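Local coordinates for protein probable dipeptidase (PDB 3B40) that probably hydrolyses dipeptides as a metal-dependent enzyme of the membrane dipeptidase (M19) family, which has a TIM-barrel fold, at residues A64-G69 against V134-N139; L138-L143 against R159-S164; S235-L240 against D343-K348; I262-F267 against K336-A341. The protein carries 11 engineered substitutions. One frame throughout, in Å; residues are numbered along the deposited sequence.

Contacts 1, 2 and 4 involve one curled parallel sheet, as expected for a TIM barrel, while contact 3 packs the loop after strand 230-235 on helix 335-349. Contacts 1 and 2 are neighbours, with centres about 7 Å apart: they share L138 and N139, and together they join strands 62-68, 131-138 and 160-162 side by side. Contacts 3 and 4 form a second pair, with centres about 8 Å apart, contact 4 setting the same helix against strand 261-265. Some 21 to 25 Å separates the centres of the two pairs. Along the chain, contacts 1 and 2 close first; contact 4 is then nested within contact 3, which brings segments far apart in sequence onto that one helix.

Contact 1 (A64-G69 against V134-N139)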
loop_
_atom_site.group_PDB
_atom_site.type_symbol
_atom_site.label_atom_id
_atom_site.label_comp_id
_atom_site.label_asym_id
_atom_site.label_seq_id
_atom_site.Cartn_x
_atom_site.Cartn_y
_atom_site.Cartn_z
ATOM N N ALA A 64 -3.515 -4.517 7.433
ATOM C CA ALA A 64 -3.465 -5.489 6.337
ATOM C C ALA A 64 -1.992 -5.734 6.028
ATOM O O ALA A 64 -1.263 -4.812 5.669
ATOM C CB ALA A 64 -4.245 -4.998 5.111
ATOM N N LEU A 65 -1.559 -6.980 6.240
ATOM C CA LEU A 65 -0.192 -7.408 5.961
ATOM C C LEU A 65 -0.188 -8.350 4.766
ATOM O O LEU A 65 -0.827 -9.410 4.783
ATOM C CB LEU A 65 0.402 -8.123 7.177
ATOM C CG LEU A 65 0.221 -7.344 8.502
ATOM C CD1 LEU A 65 0.754 -8.181 9.654
ATOM C CD2 LEU A 65 0.918 -5.999 8.484
ATOM N N ALA A 66 0.584 -7.976 3.763
ATOM C CA ALA A 66 0.473 -8.587 2.460
ATOM C C ALA A 66 1.431 -9.762 2.295
ATOM O O ALA A 66 2.609 -9.668 2.642
ATOM C CB ALA A 66 0.738 -7.548 1.377
ATOM N N ILE A 67 0.889 -10.838 1.734
ATOM C CA ILE A 67 1.651 -11.886 1.100
ATOM C C ILE A 67 2.165 -11.288 -0.203
ATOM O O ILE A 67 1.384 -11.041 -1.146
ATOM C CB ILE A 67 0.737 -13.103 0.758
ATOM C CG1 ILE A 67 0.026 -13.670 2.012
ATOM C CG2 ILE A 67 1.517 -14.152 -0.048
ATOM C CD1 ILE A 67 0.878 -14.029 3.250
ATOM N N PHE A 68 3.469 -11.057 -0.251
ATOM C CA PHE A 68 4.083 -10.308 -1.358
ATOM C C PHE A 68 5.301 -11.061 -1.881
ATOM O O PHE A 68 6.085 -11.619 -1.093
ATOM C CB PHE A 68 4.518 -8.922 -0.851
ATOM C CG PHE A 68 5.243 -8.081 -1.878
ATOM C CD1 PHE A 68 4.530 -7.316 -2.783
ATOM C CD2 PHE A 68 6.648 -8.017 -1.901
ATOM C CE1 PHE A 68 5.190 -6.525 -3.740
ATOM C CE2 PHE A 68 7.318 -7.228 -2.861
ATOM C CZ PHE A 68 6.575 -6.487 -3.776
ATOM N N GLY A 69 5.431 -11.111 -3.206
ATOM C CA GLY A 69 6.700 -11.436 -3.850
ATOM C C GLY A 69 6.828 -10.597 -5.117
ATOM O O GLY A 69 5.823 -10.129 -5.659
ATOM N N VAL A 134 -5.164 -8.512 8.884
ATOM C CA VAL A 134 -5.920 -8.821 7.688
ATOM C C VAL A 134 -4.877 -9.288 6.665
ATOM O O VAL A 134 -3.931 -8.556 6.359
ATOM C CB VAL A 134 -6.724 -7.602 7.172
ATOM C CG1 VAL A 134 -7.304 -7.894 5.775
ATOM C CG2 VAL A 134 -7.831 -7.241 8.172
ATOM N N MET A 135 -5.000 -10.540 6.228
ATOM C CA MET A 135 -3.998 -11.140 5.364
ATOM C C MET A 135 -4.335 -10.660 3.978
ATOM O O MET A 135 -5.409 -10.957 3.466
ATOM C CB MET A 135 -4.082 -12.663 5.358
ATOM C CG MET A 135 -2.981 -13.331 4.501
ATOM S SD MET A 135 -2.897 -15.176 4.606
ATOM C CE MET A 135 -2.422 -15.337 6.339
ATOM N N SER A 136 -3.420 -9.906 3.379
ATOM C CA SER A 136 -3.659 -9.417 2.014
ATOM C C SER A 136 -2.605 -10.058 1.122
ATOM O O SER A 136 -1.801 -10.853 1.601
ATOM C CB SER A 136 -3.619 -7.890 1.963
ATOM O OG SER A 136 -2.417 -7.387 2.543
ATOM N N MET A 137 -2.646 -9.746 -0.167
ATOM C CA MET A 137 -1.699 -10.264 -1.140
ATOM C C MET A 137 -1.550 -9.125 -2.130
ATOM O O MET A 137 -2.550 -8.506 -2.509
ATOM C CB MET A 137 -2.278 -11.533 -1.816
ATOM C CG MET A 137 -1.372 -12.212 -2.833
ATOM S SD MET A 137 -1.617 -13.995 -3.098
ATOM C CE MET A 137 -3.078 -13.971 -4.059
ATOM N N LEU A 138 -0.319 -8.810 -2.520
ATOM C CA LEU A 138 -0.106 -7.769 -3.507
ATOM C C LEU A 138 0.867 -8.311 -4.527
ATOM O O LEU A 138 1.903 -8.864 -4.153
ATOM C CB LEU A 138 0.400 -6.461 -2.851
ATOM C CG LEU A 138 0.623 -5.201 -3.704
ATOM C CD1 LEU A 138 -0.692 -4.621 -4.201
ATOM C CD2 LEU A 138 1.354 -4.130 -2.879
ATOM N N ASN A 139 0.486 -8.192 -5.800
ATOM C CA ASN A 139 1.312 -8.542 -6.979
ATOM C C ASN A 139 0.988 -9.925 -7.572
ATOM O O ASN A 139 1.214 -10.964 -6.927
ATOM C CB ASN A 139 2.795 -8.464 -6.658
ATOM C CG ASN A 139 3.667 -8.348 -7.901
ATOM O OD1 ASN A 139 3.181 -8.107 -9.014
ATOM N ND2 ASN A 139 4.967 -8.461 -7.698
HETATM O O HOH W 1 -2.121 -4.586 2.412
HETATM O O HOH W 2 2.182 -11.560 -4.207
#
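L65 and I67 are joined to V134, S136 and L138 by four main-chain hydrogen bonds in the alternating pattern of parallel strands. L65 N gives to V134 O and receives S136 N at its own carbonyl; I67 N then gives to S136 O at 2.7 Å, and L138 N gives to I67 O. Weaker CA-H...O contacts fill in between them, such as M137 CA to I67 O at 3.2 Å. Beyond L138 a side chain takes over: N139 ND2 donates to G69 O over 2.8 Å, meeting it in the carbonyl plane on a lone pair, though G69 O lies 27° out of the amide plane of N139.

Strands 62-68 and 131-138 are neighbours in the curled parallel sheet of a TIM barrel, and their short segments are twisted by 41°. As in any pleated strand, side chains alternate between two faces. L65, I67 and M135 all touch helix 87-108, a place suited to bulky apolar residues; I67 CG1 meets M135 CG at 3.9 Å as the two side chains cross obliquely. On the other face, segment 64-69 offers S136 only the small A64 and A66, with A66 CB 3.4 Å from S136 OG. That hydroxyl sits between the backbone N and the carbonyl carbon (chi1 53°), and it shares a hydrogen bond with a water. Further along the same face, F68 CD1 approaches L138 O at 3.3 Å, and its ring also meets Y165 edge-to-face.

A second water lies within bonding reach of L138 O (2.7 Å) and N139 O, though it has more acceptors near it than protons to give.

Contact 2 (L138-L143 against R159-S164). Engineered in segment 159-164: S164 (natural residue Asn).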
loop_
_atom_site.group_PDB
_atom_site.type_symbol
_atom_site.label_atom_id
_atom_site.label_comp_id
_atom_site.label_asym_id
_atom_site.label_seq_id
_atom_site.Cartn_x
_atom_site.Cartn_y
_atom_site.Cartn_z
ATOM N N LEU A 138 -0.319 -8.810 -2.520
ATOM C CA LEU A 138 -0.106 -7.769 -3.507
ATOM C C LEU A 138 0.867 -8.311 -4.527
ATOM O O LEU A 138 1.903 -8.864 -4.153
ATOM C CB LEU A 138 0.400 -6.461 -2.851
ATOM C CG LEU A 138 0.623 -5.201 -3.704
ATOM C CD1 LEU A 138 -0.692 -4.621 -4.201
ATOM C CD2 LEU A 138 1.354 -4.130 -2.879
ATOM N N ASN A 139 0.486 -8.192 -5.800
ATOM C CA ASN A 139 1.312 -8.542 -6.979
ATOM C C ASN A 139 0.988 -9.925 -7.572
ATOM O O ASN A 139 1.214 -10.964 -6.927
ATOM C CB ASN A 139 2.795 -8.464 -6.658
ATOM C CG ASN A 139 3.667 -8.348 -7.901
ATOM O OD1 ASN A 139 3.181 -8.107 -9.014
ATOM N ND2 ASN A 139 4.967 -8.461 -7.698
ATOM N N ALA A 140 0.465 -9.944 -8.797
ATOM C CA ALA A 140 0.152 -11.220 -9.470
ATOM C C ALA A 140 1.391 -11.939 -10.035
ATOM O O ALA A 140 1.300 -13.101 -10.428
ATOM C CB ALA A 140 -0.866 -10.987 -10.582
ATOM N N TYR A 141 2.534 -11.243 -10.089
ATOM C CA TYR A 141 3.780 -11.820 -10.616
ATOM C C TYR A 141 4.116 -13.246 -10.098
ATOM O O TYR A 141 4.349 -14.145 -10.901
ATOM C CB TYR A 141 4.951 -10.849 -10.429
ATOM C CG TYR A 141 6.292 -11.433 -10.837
ATOM C CD1 TYR A 141 6.682 -11.458 -12.190
ATOM C CD2 TYR A 141 7.176 -11.964 -9.877
ATOM C CE1 TYR A 141 7.908 -11.997 -12.579
ATOM C CE2 TYR A 141 8.412 -12.518 -10.271
ATOM C CZ TYR A 141 8.762 -12.521 -11.616
ATOM O OH TYR A 141 9.970 -13.050 -12.005
ATOM N N PRO A 142 4.119 -13.480 -8.767
ATOM C CA PRO A 142 4.451 -14.848 -8.332
ATOM C C PRO A 142 3.498 -15.962 -8.804
ATOM O O PRO A 142 3.870 -17.146 -8.760
ATOM C CB PRO A 142 4.374 -14.757 -6.816
ATOM C CG PRO A 142 4.496 -13.297 -6.487
ATOM C CD PRO A 142 3.872 -12.579 -7.623
ATOM N N LEU A 143 2.292 -15.606 -9.257
ATOM C CA LEU A 143 1.257 -16.610 -9.502
ATOM C C LEU A 143 1.307 -17.255 -10.896
ATOM O O LEU A 143 0.610 -18.243 -11.125
ATOM C CB LEU A 143 -0.154 -16.051 -9.244
ATOM C CG LEU A 143 -0.517 -15.252 -7.984
ATOM C CD1 LEU A 143 -2.022 -14.937 -7.989
ATOM C CD2 LEU A 143 -0.111 -16.031 -6.737
ATOM N N ARG A 159 -7.654 -12.141 2.126
ATOM C CA ARG A 159 -8.958 -11.495 2.030
ATOM C C ARG A 159 -8.996 -10.247 1.131
ATOM O O ARG A 159 -10.072 -9.662 0.912
ATOM C CB ARG A 159 -9.490 -11.198 3.441
ATOM C CG ARG A 159 -9.929 -12.450 4.215
ATOM C CD ARG A 159 -11.092 -13.149 3.542
ATOM N NE ARG A 159 -11.425 -14.428 4.170
ATOM C CZ ARG A 159 -10.896 -15.620 3.877
ATOM N NH1 ARG A 159 -9.942 -15.770 2.959
ATOM N NH2 ARG A 159 -11.325 -16.679 4.542
ATOM N N MET A 160 -7.830 -9.874 0.581
ATOM C CA MET A 160 -7.690 -8.712 -0.311
ATOM C C MET A 160 -6.542 -9.055 -1.251
ATOM O O MET A 160 -5.562 -9.641 -0.806
ATOM C CB MET A 160 -7.357 -7.423 0.498
ATOM C CG MET A 160 -7.228 -6.093 -0.348
ATOM S SD MET A 160 -7.257 -4.428 0.484
ATOM C CE MET A 160 -5.859 -4.511 1.603
ATOM N N PHE A 161 -6.683 -8.709 -2.538
ATOM C CA PHE A 161 -5.680 -8.981 -3.575
ATOM C C PHE A 161 -5.496 -7.747 -4.471
ATOM O O PHE A 161 -6.472 -7.188 -5.032
ATOM C CB PHE A 161 -6.115 -10.200 -4.434
ATOM C CG PHE A 161 -5.172 -10.516 -5.582
ATOM C CD1 PHE A 161 -5.481 -10.142 -6.886
ATOM C CD2 PHE A 161 -3.979 -11.170 -5.347
ATOM C CE1 PHE A 161 -4.598 -10.431 -7.958
ATOM C CE2 PHE A 161 -3.099 -11.457 -6.411
ATOM C CZ PHE A 161 -3.399 -11.084 -7.694
ATOM N N GLY A 162 -4.259 -7.295 -4.554
ATOM C CA GLY A 162 -3.887 -6.251 -5.512
ATOM C C GLY A 162 -3.102 -6.886 -6.626
ATOM O O GLY A 162 -2.165 -7.631 -6.383
ATOM N N PHE A 163 -3.511 -6.644 -7.856
ATOM C CA PHE A 163 -2.823 -7.205 -9.014
ATOM C C PHE A 163 -1.403 -6.737 -9.179
ATOM O O PHE A 163 -0.569 -7.451 -9.767
ATOM C CB PHE A 163 -3.550 -6.754 -10.273
ATOM C CG PHE A 163 -4.837 -7.485 -10.533
ATOM C CD1 PHE A 163 -4.901 -8.404 -11.553
ATOM C CD2 PHE A 163 -6.000 -7.204 -9.788
ATOM C CE1 PHE A 163 -6.099 -9.084 -11.832
ATOM C CE2 PHE A 163 -7.179 -7.888 -10.045
ATOM C CZ PHE A 163 -7.237 -8.813 -11.086
ATOM N N SER A 164 -1.124 -5.510 -8.743
ATOM C CA SER A 164 0.115 -4.871 -9.167
ATOM C C SER A 164 1.023 -4.462 -8.063
ATOM O O SER A 164 0.592 -4.245 -6.945
ATOM C CB SER A 164 -0.167 -3.631 -10.020
ATOM O OG SER A 164 -0.908 -3.957 -11.175
#
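L138 and G162 pair as parallel neighbours with CA atoms 4.5 Å apart, and two nearly straight bonds follow, from N139 N to G162 O at 2.8 Å and from A140 N to F163 O. This is the seam of a beta-alpha-beta unit of the barrel: strand 131-138 leads through helix 148-155 to strand 160-162, which lies alongside it.

Glycine suits position 162 because L138 leans its isobutyl group over the spot, with CD1 3.8 Å from G162 CA. The same methyl lies against the main-chain oxygen of S164, an engineered residue whose CB points away from segment 138-143.

F161 supplies the apolar half. CG stands anti to the backbone N (chi1 177°), and the far end of the ring meets the loop, where A140 CB touches CZ at 3.8 Å, at the ring edge and near its plane. L143, in a short 3-10 turn, reaches F161 tip to tip, its CD1 4.0 Å from CE2. L150 of helix 148-155 touches both of these side chains. L143 and F161 are buried, which suits leucine and phenylalanine. Within its own segment, F161 CE1 also lies over the centre of the F163 ring, 3.9 Å above its plane.

Contact 3 (S235-L240 against D343-K348); sequences SAPRAL and DYTVKK
P237 and T345 bring the two backbones nearest, their CA atoms 7.0 Å apart, too far for the main chains to bond. One is the loop leaving strand 230-235, which bends where L240 N bonds back to P237 O; the other is a stretch of helix 335-349, part of the helical layer outside the barrel. Side chains must bridge the gap between them.

Y344 does most of this work. Its CG is anti to the backbone N (chi1 -175°), and the ring beyond it lies among the loop residues. A239 sets its CB over one face of that ring in a CH-pi contact, 3.5 Å from the centroid and 23° off the normal. The methyl is displaced toward the phenol end, its closest ring atom being CZ at 3.3 Å. Alanine suits this place, since a single small methyl can settle on the ring while its backbone stays near the surface. P237 and Y344 lie side by side, pointing opposite ways, with P237 CB 3.5 Å from Y344 CD2. The rigid proline ring also offers CG to T345 OG1 at 3.3 Å, the two side chains crossing at about a right angle. L240 CD1 completes the set at 4.2 Å from Y344 CB. M252 of helix 249-257 touches P237, Y344 and T345 and so extends the apolar patch.

The polar tips are served by other residues: Y344 OH bonds to D249 OD1 and T345 OG1 to A341 O. No hydrogen bond joins segments 235-240 and 343-348, so this contact rests mainly on dispersion and fit of shape.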
loop_
_atom_site.group_PDB
_atom_site.type_symbol
_atom_site.label_atom_id
_atom_site.label_comp_id
_atom_site.label_asym_id
_atom_site.label_seq_id
_atom_site.Cartn_x
_atom_site.Cartn_y
_atom_site.Cartn_z
ATOM N N SER A 235 -3.012 4.725 -1.779
ATOM C CA SER A 235 -2.927 5.687 -2.904
ATOM C C SER A 235 -3.103 7.133 -2.407
ATOM O O SER A 235 -3.697 7.335 -1.355
ATOM C CB SER A 235 -4.000 5.361 -3.956
ATOM O OG SER A 235 -3.657 4.200 -4.716
ATOM N N ALA A 236 -2.580 8.126 -3.139
ATOM C CA ALA A 236 -2.801 9.562 -2.839
ATOM C C ALA A 236 -3.307 10.265 -4.130
ATOM O O ALA A 236 -3.205 9.661 -5.224
ATOM C CB ALA A 236 -1.497 10.218 -2.324
ATOM N N PRO A 237 -3.898 11.492 -4.013
ATOM C CA PRO A 237 -4.380 12.233 -5.209
ATOM C C PRO A 237 -3.328 12.880 -6.101
ATOM O O PRO A 237 -2.345 13.491 -5.607
ATOM C CB PRO A 237 -5.289 13.357 -4.620
ATOM C CG PRO A 237 -5.484 12.987 -3.125
ATOM C CD PRO A 237 -4.249 12.191 -2.758
ATOM N N ARG A 238 -3.587 12.870 -7.410
ATOM C CA ARG A 238 -2.693 13.591 -8.303
ATOM C C ARG A 238 -2.710 15.105 -8.085
ATOM O O ARG A 238 -1.751 15.798 -8.433
ATOM C CB ARG A 238 -3.030 13.300 -9.748
ATOM C CG ARG A 238 -2.718 11.905 -10.145
ATOM C CD ARG A 238 -2.087 11.985 -11.465
ATOM N NE ARG A 238 -2.513 10.903 -12.304
ATOM C CZ ARG A 238 -2.164 10.802 -13.583
ATOM N NH1 ARG A 238 -2.585 9.771 -14.293
ATOM N NH2 ARG A 238 -1.387 11.726 -14.138
ATOM N N ALA A 239 -3.805 15.608 -7.523
ATOM C CA ALA A 239 -3.937 17.030 -7.222
ATOM C C ALA A 239 -2.815 17.503 -6.295
ATOM O O ALA A 239 -2.450 18.646 -6.334
ATOM C CB ALA A 239 -5.265 17.311 -6.593
ATOM N N LEU A 240 -2.293 16.603 -5.467
ATOM C CA LEU A 240 -1.118 16.885 -4.645
ATOM C C LEU A 240 0.217 16.713 -5.365
ATOM O O LEU A 240 1.068 17.589 -5.313
ATOM C CB LEU A 240 -1.140 16.081 -3.340
ATOM C CG LEU A 240 -2.188 16.685 -2.364
ATOM C CD1 LEU A 240 -3.598 16.121 -2.642
ATOM C CD2 LEU A 240 -1.780 16.498 -0.901
ATOM N N ASP A 343 -8.365 15.490 2.977
ATOM C CA ASP A 343 -9.314 16.562 2.735
ATOM C C ASP A 343 -9.751 16.545 1.266
ATOM O O ASP A 343 -10.932 16.595 0.976
ATOM C CB ASP A 343 -8.680 17.945 3.053
ATOM C CG ASP A 343 -8.675 18.301 4.549
ATOM O OD1 ASP A 343 -9.083 17.501 5.412
ATOM O OD2 ASP A 343 -8.253 19.426 4.867
ATOM N N TYR A 344 -8.787 16.485 0.356
ATOM C CA TYR A 344 -9.058 16.473 -1.090
ATOM C C TYR A 344 -9.896 15.282 -1.522
ATOM O O TYR A 344 -10.805 15.420 -2.335
ATOM C CB TYR A 344 -7.751 16.504 -1.891
ATOM C CG TYR A 344 -7.988 16.619 -3.383
ATOM C CD1 TYR A 344 -8.137 17.867 -3.991
ATOM C CD2 TYR A 344 -8.090 15.481 -4.178
ATOM C CE1 TYR A 344 -8.370 17.972 -5.361
ATOM C CE2 TYR A 344 -8.341 15.558 -5.538
ATOM C CZ TYR A 344 -8.492 16.817 -6.131
ATOM O OH TYR A 344 -8.704 16.910 -7.480
ATOM N N THR A 345 -9.554 14.106 -1.004
ATOM C CA THR A 345 -10.194 12.872 -1.398
ATOM C C THR A 345 -11.637 12.882 -0.905
ATOM O O THR A 345 -12.552 12.504 -1.647
ATOM C CB THR A 345 -9.372 11.623 -0.914
ATOM O OG1 THR A 345 -8.012 11.790 -1.295
ATOM C CG2 THR A 345 -9.861 10.331 -1.575
ATOM N N VAL A 346 -11.835 13.364 0.326
ATOM C CA VAL A 346 -13.152 13.503 0.903
ATOM C C VAL A 346 -14.008 14.487 0.083
ATOM O O VAL A 346 -15.154 14.178 -0.217
ATOM C CB VAL A 346 -13.086 13.902 2.407
ATOM C CG1 VAL A 346 -14.453 14.337 2.926
ATOM C CG2 VAL A 346 -12.501 12.765 3.265
ATOM N N LYS A 347 -13.454 15.640 -0.303
ATOM C CA LYS A 347 -14.142 16.565 -1.220
ATOM C C LYS A 347 -14.688 15.895 -2.455
ATOM O O LYS A 347 -15.788 16.233 -2.931
ATOM C CB LYS A 347 -13.173 17.637 -1.751
ATOM C CG LYS A 347 -12.782 18.702 -0.794
ATOM C CD LYS A 347 -13.959 19.630 -0.503
ATOM C CE LYS A 347 -13.538 20.773 0.412
ATOM N NZ LYS A 347 -14.722 21.635 0.613
ATOM N N LYS A 348 -13.877 14.993 -3.011
ATOM C CA LYS A 348 -14.179 14.337 -4.260
ATOM C C LYS A 348 -15.156 13.144 -4.110
ATOM O O LYS A 348 -16.116 13.042 -4.876
ATOM C CB LYS A 348 -12.878 13.939 -4.989
ATOM C CG LYS A 348 -12.013 15.137 -5.445
ATOM C CD LYS A 348 -12.848 16.241 -6.121
ATOM C CE LYS A 348 -11.990 17.446 -6.489
ATOM N NZ LYS A 348 -12.692 18.449 -7.331
#

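Contact 4 (I262-F267 against K336-A341)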
loop_
_atom_site.group_PDB
_atom_site.type_symbol
_atom_site.label_atom_id
_atom_site.label_comp_id
_atom_site.label_asym_id
_atom_site.label_seq_id
_atom_site.Cartn_x
_atom_site.Cartn_y
_atom_site.Cartn_z
ATOM N N ILE A 262 -10.874 4.692 -0.812
ATOM C CA ILE A 262 -9.524 5.153 -1.151
ATOM C C ILE A 262 -8.776 5.344 0.155
ATOM O O ILE A 262 -9.089 6.233 0.939
ATOM C CB ILE A 262 -9.558 6.457 -1.976
ATOM C CG1 ILE A 262 -10.312 6.207 -3.287
ATOM C CG2 ILE A 262 -8.138 6.938 -2.308
ATOM C CD1 ILE A 262 -11.176 7.328 -3.706
ATOM N N GLN A 263 -7.827 4.458 0.416
ATOM C CA GLN A 263 -7.096 4.514 1.686
ATOM C C GLN A 263 -5.861 5.376 1.445
ATOM O O GLN A 263 -4.875 4.911 0.879
ATOM C CB GLN A 263 -6.750 3.101 2.177
ATOM C CG GLN A 263 -7.989 2.203 2.409
ATOM C CD GLN A 263 -8.555 2.267 3.835
ATOM O OE1 GLN A 263 -9.771 2.269 4.024
ATOM N NE2 GLN A 263 -7.676 2.305 4.830
ATOM N N VAL A 264 -5.931 6.623 1.897
ATOM C CA VAL A 264 -4.916 7.648 1.608
ATOM C C VAL A 264 -3.614 7.373 2.328
ATOM O O VAL A 264 -3.588 7.259 3.558
ATOM C CB VAL A 264 -5.414 9.073 1.989
ATOM C CG1 VAL A 264 -4.316 10.123 1.743
ATOM C CG2 VAL A 264 -6.696 9.438 1.196
ATOM N N VAL A 265 -2.524 7.324 1.572
ATOM C CA VAL A 265 -1.286 6.779 2.079
ATOM C C VAL A 265 -0.305 7.863 2.559
ATOM O O VAL A 265 -0.048 8.835 1.847
ATOM C CB VAL A 265 -0.597 5.845 1.024
ATOM C CG1 VAL A 265 -0.128 6.643 -0.197
ATOM C CG2 VAL A 265 0.565 5.107 1.631
ATOM N N GLY A 266 0.280 7.635 3.738
ATOM C CA GLY A 266 1.337 8.507 4.279
ATOM C C GLY A 266 2.694 8.257 3.625
ATOM O O GLY A 266 3.680 7.941 4.315
ATOM N N PHE A 267 2.741 8.355 2.297
ATOM C CA PHE A 267 4.000 8.182 1.570
ATOM C C PHE A 267 4.511 9.561 1.144
ATOM O O PHE A 267 3.888 10.232 0.292
ATOM C CB PHE A 267 3.872 7.221 0.375
ATOM C CG PHE A 267 5.199 6.745 -0.137
ATOM C CD1 PHE A 267 5.705 5.504 0.241
ATOM C CD2 PHE A 267 5.965 7.552 -0.964
ATOM C CE1 PHE A 267 6.941 5.080 -0.196
ATOM C CE2 PHE A 267 7.208 7.133 -1.422
ATOM C CZ PHE A 267 7.700 5.891 -1.035
ATOM N N LYS A 336 0.557 17.679 7.797
ATOM C CA LYS A 336 -0.225 18.674 7.065
ATOM C C LYS A 336 -0.608 18.119 5.692
ATOM O O LYS A 336 -1.771 18.150 5.309
ATOM C CB LYS A 336 0.556 19.984 6.882
ATOM C CG LYS A 336 -0.187 21.032 5.988
ATOM C CD LYS A 336 0.673 22.252 5.682
ATOM C CE LYS A 336 -0.088 23.289 4.820
ATOM N NZ LYS A 336 -0.498 22.681 3.488
ATOM N N GLU A 337 0.388 17.622 4.969
ATOM C CA GLU A 337 0.204 17.061 3.617
ATOM C C GLU A 337 -0.658 15.803 3.600
ATOM O O GLU A 337 -1.524 15.642 2.744
ATOM C CB GLU A 337 1.564 16.766 3.001
ATOM C CG GLU A 337 2.310 18.038 2.567
ATOM C CD GLU A 337 3.203 18.649 3.628
ATOM O OE1 GLU A 337 3.200 18.203 4.794
ATOM O OE2 GLU A 337 3.942 19.599 3.268
ATOM N N LEU A 338 -0.427 14.915 4.560
ATOM C CA LEU A 338 -1.248 13.741 4.654
ATOM C C LEU A 338 -2.725 14.123 4.779
ATOM O O LEU A 338 -3.569 13.548 4.098
ATOM C CB LEU A 338 -0.819 12.849 5.834
ATOM C CG LEU A 338 -1.704 11.609 5.970
ATOM C CD1 LEU A 338 -1.811 10.773 4.676
ATOM C CD2 LEU A 338 -1.278 10.749 7.167
ATOM N N VAL A 339 -3.040 15.072 5.645
ATOM C CA VAL A 339 -4.459 15.434 5.827
ATOM C C VAL A 339 -5.017 16.324 4.694
ATOM O O VAL A 339 -6.214 16.277 4.395
ATOM C CB VAL A 339 -4.720 15.984 7.240
ATOM C CG1 VAL A 339 -6.181 16.491 7.405
ATOM C CG2 VAL A 339 -4.438 14.862 8.237
ATOM N N ASP A 340 -4.166 17.136 4.076
ATOM C CA ASP A 340 -4.551 17.813 2.805
ATOM C C ASP A 340 -5.062 16.766 1.810
ATOM O O ASP A 340 -6.115 16.942 1.183
ATOM C CB ASP A 340 -3.348 18.486 2.196
ATOM C CG ASP A 340 -2.963 19.777 2.884
ATOM O OD1 ASP A 340 -3.709 20.302 3.747
ATOM O OD2 ASP A 340 -1.877 20.282 2.532
ATOM N N ALA A 341 -4.307 15.667 1.678
ATOM C CA ALA A 341 -4.684 14.576 0.785
ATOM C C ALA A 341 -5.997 13.950 1.233
ATOM O O ALA A 341 -6.886 13.690 0.408
ATOM C CB ALA A 341 -3.581 13.550 0.702
#
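V264 meets L338 and A341 where strand 261-265 of the barrel lies against helix 335-349, the beta-alpha layering of a TIM-type fold. The short axes run nearly antiparallel, at 161°, and come within 8.6 Å of each other.

The tight part is small, and its side chains are all apolar. V264 CG1, anti to the backbone N (chi1 177°), touches A341 CB at 3.7 Å and L338 CD1 at 3.9 Å, so one methyl serves two helix residues. A beta-branched valine fits a strand and presents a compact surface; the short CB of A341 meets it with no longer chain between. L338 lies alongside V264 but points the other way, and its CD1 carries on to the main chain where the strand ends, 3.9 Å from G266 N. The backbones come closest here, G266 CA lying 5.8 Å from L338 CA, which suits a glycine; G266 is the centre of an inverse gamma turn. V264 also touches I342 and T345 further along the helix, while L338 packs on W369.

Away from the strand the helix changes character. V339 points its CB away from the strand and packs on helix 375-385, as suits a buried valine between two helices. K336 is exposed, and here charges replace hydrocarbon: E337 OE2 forms a salt bridge with R272, and D340 OD1 another with R385. The other carboxylate oxygen of D340, OD2, accepts a hydrogen bond from K336 NZ on its syn lone pair at 2.9 Å, a salt bridge between residues four apart on the helix.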